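Local structure of polysaccharide deacetylase (Ammonifex degensii, 4WCJ) at residues G36-C41 and A257-A262; A59-Y64 and D251-V256; E77-L82 and T201-Y206; Y163-A168 and F173-R178. The protein probably removes N-acetyl groups from poly-beta-1,6-N-acetyl-D-glucosamine, acting as a zinc-dependent deacetylase of carbohydrate esterase family 4. All coordinates share one frame; numbering follows the deposited sequence.

Interaction 1 of 4, residues G36-C41 and A257-A262; sequences GLVVLC and AAWAQA
One face of the Trp259 indole carries a methyl group of Val38, while the carbonyl oxygen of Gly36 lies at the rim of the same ring, in its plane. This is helix-on-strand packing in the beta-alpha barrel of the deacetylase: helix 253-261, the last of the chain, covers the outer side of strand 36-42, the first long strand. The two backbones stay well apart, with the CA atoms of Val38 and Trp259 9.5 Å from each other, and the indole spans the gap. Its CG is anti to the backbone N (chi1 165°), which sends the bicycle out from the helix toward the strand. Val38 presents CG2, the branch anti to its own carbonyl carbon, and this methyl stands 3.5 Å from the centroid of the six-membered ring and 13° off the normal, a CH-pi contact. CB follows close behind, 3.6 Å from Trp259 CH2. No hydrogen bond joins the two segments; the indole NE1 instead donates to the carbonyl of Gly34, just before the strand, which fixes how the ring is turned. Lys91 adds a cation-pi contact to the indole and also bonds to the Trp259 carbonyl oxygen. At the rim, the oxygen of Gly36 comes to 3.8 Å from Trp259 CZ2, a carbon of the benzo ring.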
loop_
_atom_site.group_PDB
_atom_site.type_symbol
_atom_site.label_atom_id
_atom_site.label_comp_id
_atom_site.label_asym_id
_atom_site.label_seq_id
_atom_site.Cartn_x
_atom_site.Cartn_y
_atom_site.Cartn_z
ATOM N N GLY A 36 -12.584 -5.070 12.788
ATOM C CA GLY A 36 -12.343 -5.259 11.372
ATOM C C GLY A 36 -10.939 -4.830 11.005
ATOM O O GLY A 36 -10.128 -4.549 11.884
ATOM N N LEU A 37 -10.668 -4.751 9.706
ATOM C CA LEU A 37 -9.332 -4.459 9.202
ATOM C C LEU A 37 -9.178 -3.036 8.685
ATOM O O LEU A 37 -9.810 -2.668 7.701
ATOM C CB LEU A 37 -8.978 -5.428 8.075
ATOM C CG LEU A 37 -7.689 -5.130 7.298
ATOM C CD1 LEU A 37 -6.460 -5.271 8.185
ATOM C CD2 LEU A 37 -7.583 -6.020 6.068
ATOM N N VAL A 38 -8.327 -2.249 9.332
ATOM C CA VAL A 38 -7.957 -0.939 8.804
ATOM C C VAL A 38 -6.586 -1.037 8.149
ATOM O O VAL A 38 -5.666 -1.633 8.702
ATOM C CB VAL A 38 -7.961 0.153 9.907
ATOM C CG1 VAL A 38 -7.140 1.366 9.489
ATOM C CG2 VAL A 38 -9.391 0.552 10.242
ATOM N N VAL A 39 -6.462 -0.480 6.950
ATOM C CA VAL A 39 -5.212 -0.546 6.214
ATOM C C VAL A 39 -4.629 0.857 6.074
ATOM O O VAL A 39 -5.260 1.741 5.499
ATOM C CB VAL A 39 -5.417 -1.191 4.825
ATOM C CG1 VAL A 39 -4.097 -1.331 4.099
ATOM C CG2 VAL A 39 -6.066 -2.563 4.975
ATOM N N LEU A 40 -3.429 1.062 6.616
ATOM C CA LEU A 40 -2.811 2.388 6.595
ATOM C C LEU A 40 -1.975 2.580 5.338
ATOM O O LEU A 40 -1.287 1.660 4.898
ATOM C CB LEU A 40 -1.942 2.598 7.835
ATOM C CG LEU A 40 -2.599 2.303 9.184
ATOM C CD1 LEU A 40 -1.608 2.502 10.327
ATOM C CD2 LEU A 40 -3.832 3.152 9.384
ATOM N N CYS A 41 -2.058 3.770 4.754
ATOM C CA CYS A 41 -1.243 4.124 3.604
ATOM C C CYS A 41 -0.273 5.249 3.956
ATOM O O CYS A 41 -0.678 6.395 4.179
ATOM C CB CYS A 41 -2.113 4.536 2.415
ATOM S SG CYS A 41 -1.161 5.107 0.985
ATOM N N ALA A 257 -6.473 6.382 15.711
ATOM C CA ALA A 257 -6.104 6.202 17.113
ATOM C C ALA A 257 -7.332 6.057 17.994
ATOM O O ALA A 257 -7.356 5.230 18.904
ATOM C CB ALA A 257 -5.245 7.365 17.594
ATOM N N ALA A 258 -8.350 6.867 17.725
ATOM C CA ALA A 258 -9.601 6.793 18.470
ATOM C C ALA A 258 -10.300 5.466 18.214
ATOM O O ALA A 258 -10.836 4.846 19.132
ATOM C CB ALA A 258 -10.509 7.952 18.097
ATOM N N TRP A 259 -10.293 5.043 16.954
ATOM C CA TRP A 259 -10.868 3.766 16.557
ATOM C C TRP A 259 -10.160 2.606 17.246
ATOM O O TRP A 259 -10.797 1.633 17.654
ATOM C CB TRP A 259 -10.793 3.603 15.041
ATOM C CG TRP A 259 -11.026 2.210 14.570
ATOM C CD1 TRP A 259 -12.227 1.586 14.428
ATOM C CD2 TRP A 259 -10.029 1.261 14.165
ATOM N NE1 TRP A 259 -12.045 0.306 13.964
ATOM C CE2 TRP A 259 -10.704 0.082 13.792
ATOM C CE3 TRP A 259 -8.631 1.296 14.081
ATOM C CZ2 TRP A 259 -10.030 -1.055 13.340
ATOM C CZ3 TRP A 259 -7.961 0.163 13.636
ATOM C CH2 TRP A 259 -8.660 -0.996 13.273
ATOM N N ALA A 260 -8.841 2.721 17.374
ATOM C CA ALA A 260 -8.038 1.692 18.024
ATOM C C ALA A 260 -8.311 1.627 19.526
ATOM O O ALA A 260 -8.500 0.545 20.085
ATOM C CB ALA A 260 -6.558 1.941 17.768
ATOM N N GLN A 261 -8.327 2.792 20.170
ATOM C CA GLN A 261 -8.544 2.887 21.614
ATOM C C GLN A 261 -9.950 2.457 22.010
ATOM O O GLN A 261 -10.161 1.923 23.098
ATOM C CB GLN A 261 -8.287 4.316 22.101
ATOM N N ALA A 262 -10.908 2.699 21.119
ATOM C CA ALA A 262 -12.306 2.368 21.370
ATOM C C ALA A 262 -12.512 0.864 21.524
ATOM O O ALA A 262 -13.622 0.408 21.803
ATOM C CB ALA A 262 -13.182 2.908 20.249
#

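Interaction 2 of 4, residues A59-Y64 and D251-V256; sequences AQQLDY and DSWPQV
Trp253 and Gln61 bury most of the surface here, and they do so as a stack: the amide of Gln61 lies flat over one face of the indole, the two planes only 11° apart. In the glutamine, CG is anti to the carbonyl carbon (chi1 -75°) and the chain is extended beyond it, which lays CB, CG and the amide in turn along the ring. CG sits centrally above the six-membered ring, 3.6 Å from its centroid, which makes a CH-pi contact. Further out, NE2 reaches the junction of the two rings and is 3.5 Å from Trp253 CD2. At the near end, CB is 3.7 Å from Trp253 CH2. Because the indole points back along the glutamine, the two side chains pass each other in opposite directions. Helix against helix is the architecture behind this contact: helix 55-67 and the C-terminal helix 253-261 pack side by side on the outside of the beta-alpha barrel, with the CA atoms of Gln61 and Trp253 8.4 Å apart. Gln61 OE1 accepts a hydrogen bond from the hydroxyl of Tyr42, a polar tie at the far end of the side chain, consistent with a fixed amide orientation over the ring. Tyr64, one helical turn further on, contributes less. Its ring meets the indole at a slant, CD2 lying 3.9 Å from Trp253 CZ2, and the same ring continues along helix 253-261 to touch Ala257 and Gln261.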
loop_
_atom_site.group_PDB
_atom_site.type_symbol
_atom_site.label_atom_id
_atom_site.label_comp_id
_atom_site.label_asym_id
_atom_site.label_seq_id
_atom_site.Cartn_x
_atom_site.Cartn_y
_atom_site.Cartn_z
ATOM N N ALA A 59 7.186 5.609 14.496
ATOM C CA ALA A 59 7.401 4.592 15.524
ATOM C C ALA A 59 6.410 4.738 16.677
ATOM O O ALA A 59 5.922 3.743 17.216
ATOM C CB ALA A 59 8.833 4.652 16.044
ATOM N N GLN A 60 6.109 5.979 17.050
ATOM C CA GLN A 60 5.132 6.234 18.104
ATOM C C GLN A 60 3.733 5.770 17.697
ATOM O O GLN A 60 2.994 5.232 18.521
ATOM C CB GLN A 60 5.124 7.716 18.478
ATOM C CG GLN A 60 6.329 8.138 19.309
ATOM C CD GLN A 60 6.288 9.597 19.718
ATOM O OE1 GLN A 60 5.320 10.303 19.445
ATOM N NE2 GLN A 60 7.346 10.055 20.377
ATOM N N GLN A 61 3.376 5.967 16.428
ATOM C CA GLN A 61 2.092 5.490 15.916
ATOM C C GLN A 61 1.971 3.975 15.984
ATOM O O GLN A 61 0.951 3.440 16.419
ATOM C CB GLN A 61 1.880 5.956 14.475
ATOM C CG GLN A 61 1.521 7.422 14.363
ATOM C CD GLN A 61 1.126 7.814 12.958
ATOM O OE1 GLN A 61 1.218 7.010 12.026
ATOM N NE2 GLN A 61 0.685 9.058 12.792
ATOM N N LEU A 62 3.016 3.286 15.543
ATOM C CA LEU A 62 3.036 1.834 15.593
ATOM C C LEU A 62 2.970 1.368 17.038
ATOM O O LEU A 62 2.197 0.475 17.376
ATOM C CB LEU A 62 4.290 1.285 14.913
ATOM C CG LEU A 62 4.454 1.689 13.450
ATOM C CD1 LEU A 62 5.710 1.047 12.861
ATOM C CD2 LEU A 62 3.223 1.306 12.649
ATOM N N ASP A 63 3.773 1.998 17.888
ATOM C CA ASP A 63 3.799 1.654 19.301
ATOM C C ASP A 63 2.434 1.867 19.946
ATOM O O ASP A 63 1.973 1.018 20.705
ATOM C CB ASP A 63 4.869 2.464 20.034
ATOM C CG ASP A 63 6.277 2.028 19.669
ATOM O OD1 ASP A 63 6.428 0.918 19.121
ATOM O OD2 ASP A 63 7.231 2.791 19.931
ATOM N N TYR A 64 1.785 2.988 19.642
ATOM C CA TYR A 64 0.478 3.262 20.233
ATOM C C TYR A 64 -0.532 2.187 19.851
ATOM O O TYR A 64 -1.246 1.675 20.703
ATOM C CB TYR A 64 -0.050 4.635 19.818
ATOM C CG TYR A 64 -1.419 4.916 20.391
ATOM C CD1 TYR A 64 -1.576 5.225 21.737
ATOM C CD2 TYR A 64 -2.557 4.849 19.594
ATOM C CE1 TYR A 64 -2.824 5.471 22.273
ATOM C CE2 TYR A 64 -3.814 5.095 20.124
ATOM C CZ TYR A 64 -3.939 5.404 21.463
ATOM O OH TYR A 64 -5.182 5.648 21.999
ATOM N N ASP A 251 -4.280 14.828 10.269
ATOM C CA ASP A 251 -5.720 14.929 10.499
ATOM C C ASP A 251 -6.430 13.578 10.582
ATOM O O ASP A 251 -7.456 13.454 11.251
ATOM C CB ASP A 251 -6.368 15.775 9.401
ATOM C CG ASP A 251 -6.175 17.258 9.625
ATOM O OD1 ASP A 251 -6.025 17.669 10.798
ATOM O OD2 ASP A 251 -6.178 18.012 8.630
ATOM N N SER A 252 -5.893 12.570 9.903
ATOM C CA SER A 252 -6.547 11.265 9.867
ATOM C C SER A 252 -6.091 10.367 11.008
ATOM O O SER A 252 -6.823 9.468 11.422
ATOM C CB SER A 252 -6.290 10.567 8.532
ATOM O OG SER A 252 -4.920 10.249 8.384
ATOM N N TRP A 253 -4.881 10.601 11.511
ATOM C CA TRP A 253 -4.357 9.777 12.597
ATOM C C TRP A 253 -5.233 9.773 13.860
ATOM O O TRP A 253 -5.459 8.704 14.422
ATOM C CB TRP A 253 -2.933 10.194 12.973
ATOM C CG TRP A 253 -2.503 9.551 14.256
ATOM C CD1 TRP A 253 -2.292 10.168 15.455
ATOM C CD2 TRP A 253 -2.279 8.154 14.479
ATOM N NE1 TRP A 253 -1.931 9.244 16.407
ATOM C CE2 TRP A 253 -1.914 8.000 15.831
ATOM C CE3 TRP A 253 -2.337 7.020 13.662
ATOM C CZ2 TRP A 253 -1.612 6.759 16.383
ATOM C CZ3 TRP A 253 -2.045 5.792 14.213
ATOM C CH2 TRP A 253 -1.685 5.670 15.559
ATOM N N PRO A 254 -5.717 10.949 14.321
ATOM C CA PRO A 254 -6.604 10.913 15.493
ATOM C C PRO A 254 -7.780 9.948 15.339
ATOM O O PRO A 254 -8.178 9.309 16.312
ATOM C CB PRO A 254 -7.103 12.358 15.593
ATOM C CG PRO A 254 -5.981 13.163 15.044
ATOM C CD PRO A 254 -5.401 12.335 13.928
ATOM N N GLN A 255 -8.305 9.835 14.124
ATOM C CA GLN A 255 -9.446 8.968 13.849
ATOM C C GLN A 255 -9.082 7.498 13.955
ATOM O O GLN A 255 -9.870 6.689 14.443
ATOM C CB GLN A 255 -10.008 9.256 12.459
ATOM C CG GLN A 255 -10.262 10.730 12.207
ATOM C CD GLN A 255 -11.217 11.329 13.215
ATOM O OE1 GLN A 255 -12.055 10.630 13.790
ATOM N NE2 GLN A 255 -11.097 12.634 13.439
ATOM N N VAL A 256 -7.893 7.157 13.473
ATOM C CA VAL A 256 -7.409 5.787 13.558
ATOM C C VAL A 256 -7.123 5.450 15.016
ATOM O O VAL A 256 -7.514 4.389 15.506
ATOM C CB VAL A 256 -6.146 5.575 12.702
ATOM C CG1 VAL A 256 -5.522 4.202 12.979
ATOM C CG2 VAL A 256 -6.478 5.729 11.222
#

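Interaction 3 of 4, residues E77-L82 and T201-Y206; sequences EAEDYL and TRYFAY
Glu79 lays its carboxylate edge to edge against the guanidinium of Arg202, the two planes 11° apart, and meets the Tyr203 hydroxyl with the same group. The grip by the arginine is side-on and bidentate. NH1 donates to Glu79 OE1 at 2.7 Å, almost perfectly straight at 178°, while NE donates to Glu79 OE2 at 2.8 Å; both oxygens use their syn lone pairs. The anti lone pair of OE2 serves the third bond, in which Tyr203 OH donates to Glu79 OE2 at 2.7 Å. Glutamate and arginine arrive at about a right angle: Glu79 is extended, whereas Arg202 bends at chi3 (78°), bringing its NE and NH1 edge round to the acid. Arg202 CB also rests 3.5 Å above the plane of the Tyr203 ring, centrally over one face, so these neighbours brace each other. In the beta-alpha barrel, the network joins helix 75-82 to the start of strand 203-205, whose Ala205 carbonyl bonds to the zinc ligand His157. The Tyr203 side chain itself is about 14 Å from the zinc ion. Three donors converging on one buried carboxylate, two of them from a cation, would be expected to favour its ionised form, and the coplanar pair together with the tyrosine fixes its rotation.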
loop_
_atom_site.group_PDB
_atom_site.type_symbol
_atom_site.label_atom_id
_atom_site.label_comp_id
_atom_site.label_asym_id
_atom_site.label_seq_id
_atom_site.Cartn_x
_atom_site.Cartn_y
_atom_site.Cartn_z
ATOM N N GLU A 77 -2.507 -12.663 5.423
ATOM C CA GLU A 77 -3.559 -12.720 6.436
ATOM C C GLU A 77 -4.712 -11.807 6.047
ATOM O O GLU A 77 -5.881 -12.171 6.191
ATOM C CB GLU A 77 -3.012 -12.331 7.818
ATOM C CG GLU A 77 -2.308 -13.474 8.541
ATOM C CD GLU A 77 -1.632 -13.054 9.838
ATOM O OE1 GLU A 77 -1.310 -11.864 10.004
ATOM O OE2 GLU A 77 -1.411 -13.931 10.702
ATOM N N ALA A 78 -4.366 -10.630 5.534
ATOM C CA ALA A 78 -5.370 -9.654 5.125
ATOM C C ALA A 78 -6.233 -10.205 4.001
ATOM O O ALA A 78 -7.457 -10.028 4.002
ATOM C CB ALA A 78 -4.705 -8.350 4.694
ATOM N N GLU A 79 -5.591 -10.867 3.043
ATOM C CA GLU A 79 -6.297 -11.428 1.899
ATOM C C GLU A 79 -7.223 -12.545 2.339
ATOM O O GLU A 79 -8.367 -12.619 1.903
ATOM C CB GLU A 79 -5.329 -11.970 0.845
ATOM C CG GLU A 79 -6.041 -12.403 -0.441
ATOM C CD GLU A 79 -5.155 -13.232 -1.348
ATOM O OE1 GLU A 79 -5.694 -14.095 -2.077
ATOM O OE2 GLU A 79 -3.925 -13.014 -1.335
ATOM N N ASP A 80 -6.721 -13.422 3.197
ATOM C CA ASP A 80 -7.545 -14.512 3.682
ATOM C C ASP A 80 -8.662 -13.989 4.591
ATOM O O ASP A 80 -9.752 -14.555 4.625
ATOM C CB ASP A 80 -6.687 -15.550 4.405
ATOM C CG ASP A 80 -5.739 -16.266 3.471
ATOM O OD1 ASP A 80 -6.026 -16.313 2.257
ATOM O OD2 ASP A 80 -4.704 -16.771 3.944
ATOM N N TYR A 81 -8.396 -12.901 5.308
ATOM C CA TYR A 81 -9.404 -12.307 6.177
ATOM C C TYR A 81 -10.534 -11.693 5.365
ATOM O O TYR A 81 -11.700 -12.014 5.572
ATOM C CB TYR A 81 -8.786 -11.244 7.085
ATOM C CG TYR A 81 -9.790 -10.494 7.936
ATOM C CD1 TYR A 81 -10.412 -11.106 9.011
ATOM C CD2 TYR A 81 -10.104 -9.167 7.668
ATOM C CE1 TYR A 81 -11.325 -10.422 9.797
ATOM C CE2 TYR A 81 -11.020 -8.473 8.449
ATOM C CZ TYR A 81 -11.625 -9.107 9.510
ATOM O OH TYR A 81 -12.525 -8.438 10.297
ATOM N N LEU A 82 -10.169 -10.819 4.432
ATOM C CA LEU A 82 -11.146 -10.113 3.607
ATOM C C LEU A 82 -11.906 -11.057 2.688
ATOM O O LEU A 82 -13.050 -10.792 2.317
ATOM C CB LEU A 82 -10.455 -9.031 2.788
ATOM C CG LEU A 82 -9.987 -7.846 3.630
ATOM C CD1 LEU A 82 -9.449 -6.741 2.742
ATOM C CD2 LEU A 82 -11.129 -7.324 4.488
ATOM N N THR A 201 2.722 -11.379 -8.494
ATOM C CA THR A 201 2.245 -10.207 -7.766
ATOM C C THR A 201 0.745 -10.289 -7.498
ATOM O O THR A 201 -0.058 -10.159 -8.417
ATOM C CB THR A 201 2.544 -8.909 -8.544
ATOM O OG1 THR A 201 3.920 -8.898 -8.938
ATOM C CG2 THR A 201 2.229 -7.674 -7.698
ATOM N N ARG A 202 0.361 -10.481 -6.240
ATOM C CA ARG A 202 -1.061 -10.611 -5.909
ATOM C C ARG A 202 -1.776 -9.270 -5.695
ATOM O O ARG A 202 -3.007 -9.179 -5.831
ATOM C CB ARG A 202 -1.224 -11.474 -4.653
ATOM C CG ARG A 202 -0.742 -12.904 -4.808
ATOM C CD ARG A 202 -0.975 -13.724 -3.538
ATOM N NE ARG A 202 -2.360 -14.165 -3.385
ATOM C CZ ARG A 202 -2.894 -15.194 -4.039
ATOM N NH1 ARG A 202 -4.160 -15.540 -3.829
ATOM N NH2 ARG A 202 -2.165 -15.881 -4.911
ATOM N N TYR A 203 -1.021 -8.217 -5.380
ATOM C CA TYR A 203 -1.643 -7.001 -4.861
ATOM C C TYR A 203 -1.347 -5.749 -5.673
ATOM O O TYR A 203 -0.210 -5.515 -6.076
ATOM C CB TYR A 203 -1.195 -6.793 -3.414
ATOM C CG TYR A 203 -1.363 -8.045 -2.592
ATOM C CD1 TYR A 203 -2.574 -8.716 -2.575
ATOM C CD2 TYR A 203 -0.310 -8.572 -1.857
ATOM C CE1 TYR A 203 -2.746 -9.876 -1.842
ATOM C CE2 TYR A 203 -0.473 -9.724 -1.121
ATOM C CZ TYR A 203 -1.692 -10.373 -1.115
ATOM O OH TYR A 203 -1.847 -11.537 -0.379
ATOM N N PHE A 204 -2.377 -4.924 -5.872
ATOM C CA PHE A 204 -2.245 -3.695 -6.650
ATOM C C PHE A 204 -2.850 -2.504 -5.911
ATOM O O PHE A 204 -3.896 -2.629 -5.272
ATOM C CB PHE A 204 -2.930 -3.858 -8.019
ATOM C CG PHE A 204 -2.728 -2.687 -8.950
ATOM C CD1 PHE A 204 -3.561 -1.572 -8.892
ATOM C CD2 PHE A 204 -1.732 -2.722 -9.909
ATOM C CE1 PHE A 204 -3.375 -0.513 -9.749
ATOM C CE2 PHE A 204 -1.547 -1.658 -10.773
ATOM C CZ PHE A 204 -2.360 -0.556 -10.692
ATOM N N ALA A 205 -2.187 -1.352 -6.009
ATOM C CA ALA A 205 -2.706 -0.097 -5.450
ATOM C C ALA A 205 -2.796 0.961 -6.535
ATOM O O ALA A 205 -1.819 1.224 -7.243
ATOM C CB ALA A 205 -1.833 0.394 -4.308
ATOM N N TYR A 206 -3.973 1.564 -6.668
ATOM C CA TYR A 206 -4.179 2.636 -7.639
ATOM C C TYR A 206 -3.460 3.908 -7.225
ATOM O O TYR A 206 -3.667 4.397 -6.113
ATOM C CB TYR A 206 -5.664 2.957 -7.793
ATOM C CG TYR A 206 -6.489 1.972 -8.597
ATOM C CD1 TYR A 206 -6.222 1.741 -9.943
ATOM C CD2 TYR A 206 -7.562 1.304 -8.020
ATOM C CE1 TYR A 206 -6.980 0.853 -10.683
ATOM C CE2 TYR A 206 -8.331 0.416 -8.760
ATOM C CZ TYR A 206 -8.035 0.194 -10.089
ATOM O OH TYR A 206 -8.808 -0.681 -10.826
#

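Interaction 4 of 4, residues Y163-A168 and F173-R178; sequences YWDSQA and FLLPGR
Asp165 is the first residue of 163-168 to meet the other segment, and it does so with an apolar neighbour: its carboxylate lies across the end of Leu175, with OD2 3.9 Å from Leu175 CD1. The two side chains cross at about a right angle. The other carboxylate oxygen, OD1, bonds within the segment. CG is anti to the backbone N (chi1 -170°), and OD1 accepts from the amide of the residue three positions on, Ala168 N, at 2.7 Å, an Asx motif that closes the chain over the turn following strand 164-165. Within that turn, Ser166 OG donates to Gln167 OE1 at 3.1 Å. Ala168 completes the contact, its CB lying 3.6 Å from Leu175 CD2. Leucine thus splits its two methyls between the partners, CD1 to the acid and CD2 to the alanine. CD1 has a further neighbour in its own segment, standing 3.8 Å above the centre of the Arg178 guanidinium plane. Leu175 to Arg178 forms a type II turn, with Gly177 at positive phi (70°) and a weak closing bond from Arg178 N to Leu175 O of 3.3 Å. The contact lies at the surface, where strands 164-165 and 170-171 pair as a small antiparallel hairpin. From this hairpin the chain passes through the 3-10 turn that includes Phe173 and Leu174 and then the type II turn to Arg178, the N-cap residue of helix 179-197.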
loop_
_atom_site.group_PDB
_atom_site.type_symbol
_atom_site.label_atom_id
_atom_site.label_comp_id
_atom_site.label_asym_id
_atom_site.label_seq_id
_atom_site.Cartn_x
_atom_site.Cartn_y
_atom_site.Cartn_z
ATOM N N TYR A 163 0.993 9.291 -13.121
ATOM C CA TYR A 163 0.942 10.660 -13.591
ATOM C C TYR A 163 -0.482 11.188 -13.543
ATOM O O TYR A 163 -1.448 10.439 -13.753
ATOM C CB TYR A 163 1.500 10.756 -15.013
ATOM C CG TYR A 163 2.923 10.260 -15.142
ATOM C CD1 TYR A 163 3.994 11.087 -14.838
ATOM C CD2 TYR A 163 3.192 8.967 -15.569
ATOM C CE1 TYR A 163 5.297 10.642 -14.955
ATOM C CE2 TYR A 163 4.498 8.506 -15.683
ATOM C CZ TYR A 163 5.547 9.352 -15.375
ATOM O OH TYR A 163 6.845 8.910 -15.491
ATOM N N TRP A 164 -0.595 12.484 -13.269
ATOM C CA TRP A 164 -1.879 13.157 -13.136
ATOM C C TRP A 164 -2.110 14.147 -14.276
ATOM O O TRP A 164 -1.235 14.952 -14.594
ATOM C CB TRP A 164 -1.950 13.881 -11.786
ATOM C CG TRP A 164 -3.237 14.602 -11.559
ATOM C CD1 TRP A 164 -3.517 15.904 -11.862
ATOM C CD2 TRP A 164 -4.423 14.061 -10.973
ATOM N NE1 TRP A 164 -4.810 16.204 -11.505
ATOM C CE2 TRP A 164 -5.387 15.088 -10.955
ATOM C CE3 TRP A 164 -4.766 12.804 -10.465
ATOM C CZ2 TRP A 164 -6.671 14.898 -10.445
ATOM C CZ3 TRP A 164 -6.040 12.618 -9.959
ATOM C CH2 TRP A 164 -6.978 13.661 -9.954
ATOM N N ASP A 165 -3.286 14.076 -14.892
ATOM C CA ASP A 165 -3.671 15.042 -15.912
ATOM C C ASP A 165 -4.502 16.156 -15.278
ATOM O O ASP A 165 -5.633 15.934 -14.848
ATOM C CB ASP A 165 -4.449 14.356 -17.040
ATOM C CG ASP A 165 -4.659 15.259 -18.237
ATOM O OD1 ASP A 165 -5.580 16.100 -18.195
ATOM O OD2 ASP A 165 -3.903 15.122 -19.224
ATOM N N SER A 166 -3.936 17.357 -15.218
ATOM C CA SER A 166 -4.594 18.469 -14.541
ATOM C C SER A 166 -5.694 19.102 -15.399
ATOM O O SER A 166 -6.626 19.707 -14.870
ATOM C CB SER A 166 -3.563 19.525 -14.133
ATOM O OG SER A 166 -2.379 19.404 -14.902
ATOM N N GLN A 167 -5.584 18.954 -16.715
ATOM C CA GLN A 167 -6.603 19.463 -17.627
ATOM C C GLN A 167 -7.900 18.679 -17.459
ATOM O O GLN A 167 -8.982 19.258 -17.380
ATOM C CB GLN A 167 -6.133 19.387 -19.084
ATOM C CG GLN A 167 -4.732 19.928 -19.340
ATOM C CD GLN A 167 -3.645 18.924 -18.996
ATOM O OE1 GLN A 167 -3.259 18.789 -17.835
ATOM N NE2 GLN A 167 -3.157 18.207 -20.005
ATOM N N ALA A 168 -7.781 17.355 -17.399
ATOM C CA ALA A 168 -8.948 16.486 -17.283
ATOM C C ALA A 168 -9.306 16.214 -15.826
ATOM O O ALA A 168 -10.363 15.649 -15.539
ATOM C CB ALA A 168 -8.708 15.178 -18.017
ATOM N N PHE A 173 -4.081 7.199 -16.525
ATOM C CA PHE A 173 -4.547 5.862 -16.873
ATOM C C PHE A 173 -6.071 5.741 -16.840
ATOM O O PHE A 173 -6.619 4.680 -17.164
ATOM C CB PHE A 173 -3.905 4.799 -15.966
ATOM C CG PHE A 173 -4.195 4.970 -14.501
ATOM C CD1 PHE A 173 -5.323 4.401 -13.931
ATOM C CD2 PHE A 173 -3.315 5.658 -13.683
ATOM C CE1 PHE A 173 -5.585 4.541 -12.579
ATOM C CE2 PHE A 173 -3.567 5.791 -12.322
ATOM C CZ PHE A 173 -4.713 5.235 -11.776
ATOM N N LEU A 174 -6.757 6.818 -16.469
ATOM C CA LEU A 174 -8.221 6.832 -16.500
ATOM C C LEU A 174 -8.760 7.733 -17.605
ATOM O O LEU A 174 -9.973 7.906 -17.736
ATOM C CB LEU A 174 -8.788 7.273 -15.148
ATOM C CG LEU A 174 -8.451 6.392 -13.944
ATOM C CD1 LEU A 174 -9.114 6.917 -12.681
ATOM C CD2 LEU A 174 -8.844 4.930 -14.190
ATOM N N LEU A 175 -7.856 8.314 -18.387
ATOM C CA LEU A 175 -8.228 9.104 -19.557
ATOM C C LEU A 175 -8.908 8.209 -20.592
ATOM O O LEU A 175 -8.655 7.004 -20.633
ATOM C CB LEU A 175 -6.996 9.786 -20.162
ATOM C CG LEU A 175 -6.363 10.885 -19.310
ATOM C CD1 LEU A 175 -5.182 11.516 -20.030
ATOM C CD2 LEU A 175 -7.405 11.932 -18.957
ATOM N N PRO A 176 -9.780 8.790 -21.427
ATOM C CA PRO A 176 -10.482 7.987 -22.433
ATOM C C PRO A 176 -9.532 7.283 -23.400
ATOM O O PRO A 176 -8.507 7.852 -23.780
ATOM C CB PRO A 176 -11.336 9.021 -23.181
ATOM C CG PRO A 176 -11.453 10.185 -22.247
ATOM C CD PRO A 176 -10.169 10.212 -21.476
ATOM N N GLY A 177 -9.875 6.060 -23.791
ATOM C CA GLY A 177 -9.088 5.325 -24.761
ATOM C C GLY A 177 -7.747 4.867 -24.227
ATOM O O GLY A 177 -6.830 4.586 -24.997
ATOM N N ARG A 178 -7.628 4.786 -22.905
ATOM C CA ARG A 178 -6.361 4.424 -22.280
ATOM C C ARG A 178 -6.387 3.038 -21.634
ATOM O O ARG A 178 -5.424 2.650 -20.970
ATOM C CB ARG A 178 -5.966 5.465 -21.225
ATOM C CG ARG A 178 -4.909 6.471 -21.671
ATOM C CD ARG A 178 -5.466 7.541 -22.590
ATOM N NE ARG A 178 -4.496 8.617 -22.788
ATOM C CZ ARG A 178 -4.752 9.756 -23.427
ATOM N NH1 ARG A 178 -3.800 10.672 -23.551
ATOM N NH2 ARG A 178 -5.956 9.982 -23.941
#

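In the fold
Interactions 1 and 2 share helix 253-261, with centres about 9 Å apart, and together they seat it against a barrel strand and against helix 55-67; Leu40 CD2 of the strand also lies 4.1 Å from Val256 CG1. Interaction 3 reaches the same sheet, its centre about 18 Å from that of interaction 1, and there Gly36 CA lies 3.4 Å from Tyr81 OH. It also touches interaction 4, through Tyr206 CD1 and Phe173 CE1 at 3.9 Å, although their centres are about 26 Å apart. The zinc ion is bound by Asp99, His157 and His162. Neither interaction 3 nor interaction 4 reaches this site: the Tyr203 and Asp165 side chains are about 10 and 12 Å from those of His157 and His162, respectively.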